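Local coordinates for protein SusD homolog (Bacteroides thetaiotaomicron VPI-5482, PDB 3IV0) that probably binds glycans at the bacterial outer membrane, as a SusD-family lipoprotein expected to pass captured sugar to a partner transporter, at residues Tyr30-Asn35 with Phe95-Gln100; Ile89-Val94 with His464-Lys469. All blocks are in the same frame, centred on the assembly; numbering follows the deposited sequence. Where two conformers were deposited one is given.

Contact 1: Tyr30-Asn35 with Phe95-Gln100; sequences YNSFRN and FYTAIQ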
loop_
_atom_site.group_PDB
_atom_site.type_symbol
_atom_site.label_atom_id
_atom_site.label_comp_id
_atom_site.label_asym_id
_atom_site.label_seq_id
_atom_site.Cartn_x
_atom_site.Cartn_y
_atom_site.Cartn_z
ATOM N N TYR A 30 9.338 -1.527 12.708
ATOM C CA TYR A 30 7.973 -1.130 12.389
ATOM C C TYR A 30 7.788 0.374 12.516
ATOM O O TYR A 30 7.177 1.023 11.676
ATOM C CB TYR A 30 6.986 -1.835 13.275
ATOM C CG TYR A 30 6.742 -3.287 12.991
ATOM C CD1 TYR A 30 5.782 -3.681 12.098
ATOM C CD2 TYR A 30 7.452 -4.287 13.649
ATOM C CE1 TYR A 30 5.499 -4.996 11.835
ATOM C CE2 TYR A 30 7.188 -5.613 13.408
ATOM C CZ TYR A 30 6.223 -5.986 12.495
ATOM O OH TYR A 30 5.940 -7.301 12.276
ATOM N N ASN A 31 8.371 0.973 13.561
ATOM C CA ASN A 31 8.288 2.423 13.720
ATOM C C ASN A 31 8.901 3.188 12.567
ATOM O O ASN A 31 8.332 4.169 12.104
ATOM C CB ASN A 31 8.907 2.822 15.077
ATOM C CG ASN A 31 8.704 4.267 15.405
ATOM O OD1 ASN A 31 7.570 4.695 15.570
ATOM N ND2 ASN A 31 9.788 5.043 15.460
ATOM N N SER A 32 10.070 2.761 12.126
ATOM C CA SER A 32 10.701 3.412 10.998
ATOM C C SER A 32 9.873 3.271 9.727
ATOM O O SER A 32 9.753 4.248 8.984
ATOM C CB SER A 32 12.132 2.920 10.749
ATOM O OG SER A 32 12.989 3.338 11.814
ATOM N N PHE A 33 9.278 2.108 9.492
ATOM C CA PHE A 33 8.432 1.944 8.311
ATOM C C PHE A 33 7.237 2.883 8.421
ATOM O O PHE A 33 6.848 3.507 7.430
ATOM C CB PHE A 33 7.977 0.512 8.206
ATOM C CG PHE A 33 7.208 0.229 6.954
ATOM C CD1 PHE A 33 7.872 -0.010 5.750
ATOM C CD2 PHE A 33 5.846 0.226 6.953
ATOM C CE1 PHE A 33 7.150 -0.280 4.587
ATOM C CE2 PHE A 33 5.138 -0.025 5.791
ATOM C CZ PHE A 33 5.804 -0.267 4.621
ATOM N N ARG A 34 6.648 3.011 9.594
ATOM C CA ARG A 34 5.549 3.929 9.814
ATOM C C ARG A 34 6.002 5.359 9.542
ATOM O O ARG A 34 5.268 6.160 8.943
ATOM C CB ARG A 34 5.031 3.796 11.230
ATOM C CG ARG A 34 4.004 4.853 11.600
ATOM C CD ARG A 34 3.326 4.524 12.885
ATOM N NE ARG A 34 4.269 4.376 13.984
ATOM C CZ ARG A 34 3.980 3.756 15.120
ATOM N NH1 ARG A 34 2.795 3.229 15.328
ATOM N NH2 ARG A 34 4.922 3.683 16.071
ATOM N N ASN A 35 7.173 5.748 10.036
ATOM C CA ASN A 35 7.686 7.085 9.762
ATOM C C ASN A 35 7.856 7.359 8.282
ATOM O O ASN A 35 7.541 8.472 7.827
ATOM C CB ASN A 35 9.000 7.316 10.520
ATOM C CG ASN A 35 8.785 7.592 11.986
ATOM O OD1 ASN A 35 7.731 8.025 12.397
ATOM N ND2 ASN A 35 9.836 7.338 12.777
ATOM N N PHE A 95 13.233 4.517 5.009
ATOM C CA PHE A 95 13.091 3.095 4.665
ATOM C C PHE A 95 14.410 2.363 4.888
ATOM O O PHE A 95 14.402 1.214 5.373
ATOM C CB PHE A 95 12.677 2.923 3.189
ATOM C CG PHE A 95 11.252 3.313 2.905
ATOM C CD1 PHE A 95 10.206 2.507 3.333
ATOM C CD2 PHE A 95 10.956 4.440 2.153
ATOM C CE1 PHE A 95 8.904 2.860 3.041
ATOM C CE2 PHE A 95 9.651 4.773 1.884
ATOM C CZ PHE A 95 8.661 3.985 2.299
ATOM N N TYR A 96 15.545 2.973 4.509
ATOM C CA TYR A 96 16.811 2.277 4.764
ATOM C C TYR A 96 17.163 2.175 6.260
ATOM O O TYR A 96 17.858 1.232 6.647
ATOM C CB TYR A 96 17.975 2.891 3.966
ATOM C CG TYR A 96 18.019 2.372 2.550
ATOM C CD1 TYR A 96 18.429 1.083 2.274
ATOM C CD2 TYR A 96 17.587 3.147 1.506
ATOM C CE1 TYR A 96 18.409 0.603 1.011
ATOM C CE2 TYR A 96 17.582 2.679 0.233
ATOM C CZ TYR A 96 18.001 1.417 -0.015
ATOM O OH TYR A 96 17.957 0.974 -1.321
ATOM N N THR A 97 16.650 3.059 7.092
ATOM C CA THR A 97 16.792 2.866 8.542
ATOM C C THR A 97 16.107 1.559 8.949
ATOM O O THR A 97 16.679 0.774 9.703
ATOM C CB THR A 97 16.220 4.051 9.331
ATOM O OG1 THR A 97 16.888 5.256 8.957
ATOM C CG2 THR A 97 16.354 3.852 10.870
ATOM N N ALA A 98 14.878 1.319 8.481
ATOM C CA ALA A 98 14.192 0.068 8.710
ATOM C C ALA A 98 14.982 -1.124 8.200
ATOM O O ALA A 98 15.131 -2.135 8.887
ATOM C CB ALA A 98 12.768 0.112 8.082
ATOM N N ILE A 99 15.444 -1.015 6.967
ATOM C CA ILE A 99 16.201 -2.105 6.333
ATOM C C ILE A 99 17.473 -2.425 7.112
ATOM O O ILE A 99 17.774 -3.585 7.384
ATOM C CB ILE A 99 16.503 -1.791 4.842
ATOM C CG1 ILE A 99 15.215 -1.877 4.007
ATOM C CG2 ILE A 99 17.583 -2.698 4.278
ATOM C CD1 ILE A 99 15.311 -1.072 2.714
ATOM N N GLN A 100 18.217 -1.392 7.474
ATOM C CA GLN A 100 19.470 -1.609 8.189
ATOM C C GLN A 100 19.217 -2.176 9.590
ATOM O O GLN A 100 19.986 -3.017 10.059
ATOM C CB GLN A 100 20.299 -0.320 8.253
ATOM C CG GLN A 100 21.465 -0.350 9.250
ATOM C CD GLN A 100 22.593 -1.312 8.868
ATOM O OE1 GLN A 100 22.620 -2.481 9.285
ATOM N NE2 GLN A 100 23.550 -0.808 8.099
#
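Two neighbouring helices in the mainly helical framework of the SusD fold, a family grouped with the TPR proteins, run antiparallel here: helix 19-39 lies against helix 93-108. Over these two segments the axes come within 8.0 Å of each other, and their N-to-C directions differ by 165°. Such a close approach works because small residues meet where the helices touch. Ser32 and Ala98 sit opposite each other with their CB atoms 3.9 Å apart, and Ser32 CB is just as close to Ala98 N, so it rests on the neighbouring backbone as well as on a methyl group. Ser32 OG stands anti to its carbonyl carbon and makes a weak hydrogen bond back to Ser28 O; Ser32 OG also touches a methyl, Thr97 CG2, at 3.5 Å. Thr97 turns OG1 back to Asp93 O, one helical turn earlier, which leaves CG2, anti to the backbone N, to reach across. On the buried side of this line the larger side chains take over. Phe33 swings CG anti to its own N, Phe95 places CG beside its N, and the two rings cross obliquely with planes 70° apart. Phe33 CE1 arrives at the edge of the Phe95 ring, 3.9 Å from Phe95 CE1. Each ring also has an edge-to-face partner, Phe137 for Phe33 and Phe43 for Phe95, and helix 117-142 packs Met130 and Leu133 on the first and Ile138 on the second. Elsewhere round helix 19-39, the Arg34 guanidinium is held by Glu276, Ala269 O and its own helix: Arg34 NH2 donates almost straight, at 174°, to a lone pair of Asn31 OD1, 2.9 Å away and in the guanidinium plane.

Contact 2: Ile89-Val94 with His464-Lys469; sequences IMQWDV and HRNALK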
loop_
_atom_site.group_PDB
_atom_site.type_symbol
_atom_site.label_atom_id
_atom_site.label_comp_id
_atom_site.label_asym_id
_atom_site.label_seq_id
_atom_site.Cartn_x
_atom_site.Cartn_y
_atom_site.Cartn_z
ATOM N N ILE A 89 9.713 13.028 0.467
ATOM C CA ILE A 89 9.151 11.811 -0.088
ATOM C C ILE A 89 10.140 11.211 -1.106
ATOM O O ILE A 89 10.156 10.025 -1.356
ATOM C CB ILE A 89 7.781 12.127 -0.726
ATOM C CG1 ILE A 89 6.805 12.743 0.284
ATOM C CG2 ILE A 89 7.179 10.845 -1.315
ATOM C CD1 ILE A 89 5.545 13.302 -0.350
HETATM N N MSE A 90 11.008 12.064 -1.638
HETATM C CA MSE A 90 12.022 11.648 -2.598
HETATM C C MSE A 90 13.297 11.107 -1.975
HETATM O O MSE A 90 14.272 10.861 -2.659
HETATM C CB MSE A 90 12.389 12.826 -3.481
HETATM C CG MSE A 90 11.238 13.287 -4.327
HETATM SE SE MSE A 90 11.429 15.056 -5.117
HETATM C CE MSE A 90 9.548 15.262 -5.682
ATOM N N GLN A 91 13.263 10.953 -0.650
ATOM C CA GLN A 91 14.371 10.420 0.127
ATOM C C GLN A 91 14.052 9.072 0.698
ATOM O O GLN A 91 13.096 8.911 1.456
ATOM C CB GLN A 91 14.738 11.391 1.253
ATOM C CG GLN A 91 15.292 12.698 0.706
ATOM C CD GLN A 91 15.410 13.784 1.727
ATOM O OE1 GLN A 91 15.919 13.565 2.831
ATOM N NE2 GLN A 91 14.926 14.952 1.395
ATOM N N TRP A 92 14.863 8.091 0.346
ATOM C CA TRP A 92 14.670 6.731 0.828
ATOM C C TRP A 92 15.326 6.444 2.168
ATOM O O TRP A 92 15.289 5.318 2.665
ATOM C CB TRP A 92 15.077 5.703 -0.250
ATOM C CG TRP A 92 16.451 5.845 -0.792
ATOM C CD1 TRP A 92 17.575 6.259 -0.113
ATOM C CD2 TRP A 92 16.842 5.618 -2.130
ATOM N NE1 TRP A 92 18.640 6.249 -0.961
ATOM C CE2 TRP A 92 18.235 5.862 -2.210
ATOM C CE3 TRP A 92 16.162 5.185 -3.277
ATOM C CZ2 TRP A 92 18.934 5.746 -3.391
ATOM C CZ3 TRP A 92 16.872 5.060 -4.469
ATOM C CH2 TRP A 92 18.247 5.339 -4.507
ATOM N N ASP A 93 15.880 7.476 2.810
ATOM C CA ASP A 93 16.621 7.307 4.062
ATOM C C ASP A 93 15.869 6.598 5.167
ATOM O O ASP A 93 16.451 5.736 5.841
ATOM C CB ASP A 93 17.176 8.671 4.592
ATOM C CG ASP A 93 16.090 9.686 4.932
ATOM O OD1 ASP A 93 15.040 9.718 4.260
ATOM O OD2 ASP A 93 16.280 10.494 5.889
ATOM N N VAL A 94 14.608 6.930 5.397
ATOM C CA VAL A 94 13.900 6.328 6.513
ATOM C C VAL A 94 13.575 4.868 6.246
ATOM O O VAL A 94 13.694 4.032 7.131
ATOM C CB VAL A 94 12.653 7.113 6.874
ATOM C CG1 VAL A 94 11.954 6.460 8.092
ATOM C CG2 VAL A 94 13.027 8.582 7.180
ATOM N N HIS A 464 16.078 12.450 -4.455
ATOM C CA HIS A 464 16.630 13.671 -3.867
ATOM C C HIS A 464 18.148 13.620 -3.788
ATOM O O HIS A 464 18.750 12.587 -3.563
ATOM C CB HIS A 464 16.029 13.810 -2.471
ATOM C CG HIS A 464 16.229 15.155 -1.840
ATOM N ND1 HIS A 464 17.390 15.508 -1.182
ATOM C CD2 HIS A 464 15.410 16.226 -1.780
ATOM C CE1 HIS A 464 17.257 16.744 -0.725
ATOM N NE2 HIS A 464 16.064 17.201 -1.070
ATOM N N ARG A 465 18.768 14.780 -3.951
ATOM C CA ARG A 465 20.237 14.868 -3.874
ATOM C C ARG A 465 20.817 14.333 -2.569
ATOM O O ARG A 465 21.946 13.873 -2.541
ATOM C CB ARG A 465 20.674 16.310 -4.098
ATOM C CG ARG A 465 20.145 17.255 -3.051
ATOM N N ASN A 466 20.075 14.370 -1.470
ATOM C CA ASN A 466 20.589 13.834 -0.227
ATOM C C ASN A 466 21.004 12.373 -0.363
ATOM O O ASN A 466 21.912 11.884 0.323
ATOM C CB ASN A 466 19.578 13.990 0.922
ATOM C CG ASN A 466 19.326 15.473 1.313
ATOM O OD1 ASN A 466 19.993 16.404 0.822
ATOM N ND2 ASN A 466 18.320 15.686 2.159
ATOM N N ALA A 467 20.373 11.651 -1.287
ATOM C CA ALA A 467 20.735 10.262 -1.500
ATOM C C ALA A 467 22.124 10.125 -2.074
ATOM O O ALA A 467 22.796 9.135 -1.821
ATOM C CB ALA A 467 19.696 9.569 -2.408
ATOM N N LEU A 468 22.578 11.144 -2.802
ATOM C CA LEU A 468 23.914 11.151 -3.405
ATOM C C LEU A 468 25.001 11.500 -2.430
ATOM O O LEU A 468 26.132 11.141 -2.655
ATOM C CB LEU A 468 23.990 12.168 -4.552
ATOM C CG LEU A 468 22.892 12.066 -5.592
ATOM C CD1 LEU A 468 23.023 13.146 -6.669
ATOM C CD2 LEU A 468 22.942 10.690 -6.206
ATOM N N LYS A 469 24.668 12.251 -1.385
ATOM C CA LYS A 469 25.628 12.596 -0.363
ATOM C C LYS A 469 25.911 11.277 0.321
ATOM O O LYS A 469 27.046 10.874 0.441
ATOM C CB LYS A 469 25.022 13.574 0.651
HETATM O O HOH W 1 21.485 6.969 -0.474
#
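Gln91 runs alongside His464, the two side chains pointing the same way, at a meeting of two loops that each lead into a helix. From CB the glutamine chain is extended: its CG presses on His464 CB at 3.4 Å, and its CD comes up beside Asn466 ND2. At the tip the amide splits its work. Gln91 OE1 accepts a weak hydrogen bond from Asn466 ND2 at 3.3 Å, while Gln91 NE2 lies over the centre of the imidazole, 3.3 Å above the His464 ring plane, and also bonds weakly to Gly87 O. The amide is tilted 41° from the ring, so it does not lie flat on it. Both ring nitrogens are engaged: His464 ND1 accepts from Asn466 N at 2.9 Å, capping the start of the helix, and His464 NE2 is bonded to Asp82 OD1, whose charge would probably polarise the ring. The backbones are joined too, His464 N donating to the carbonyl of selenomethionine Met90, 3.0 Å from its O and from above the carbonyl plane. An alanine at His464 would remove the ND1 cap, the NE2 bond to Asp82 and the ring face under the Gln91 amide, and would probably leave the helix start and that amide less firmly held. Further along, Trp92 NE1 approaches Ala467 CB at 3.8 Å, and one water accepts from this NE1 and donates to Ala467 O. Trp92 itself is the N-cap of helix 93-108, its indole packed on strand 145-146 and edge-to-face with Phe142, while Met90 reaches to helix 73-79.

Helix 93-108 joins the two contacts: the loop and N-cap residue before it serve contact 2, and the helix itself, from its first turn on, serves contact 1, with 14 Å between their centres. They touch directly through Val94, whose CG1 lies 3.2 Å from Ser32 O, a tight packing contact, and 3.9 Å from Asn35 CB. Trp92 of contact 2 also stacks edge-to-face with Tyr96, one turn along the helix, and Phe43 meets Phe95 of contact 1 as well as Ile89 in the segment of contact 2. Helix 19-39 is thus linked through helix 93-108 to the C-terminal segment 464-469. A 1,2-ethanediol, probably from the crystallisation liquor, lies about 4 Å from the Trp92 side chain; this alone does not establish a sugar site.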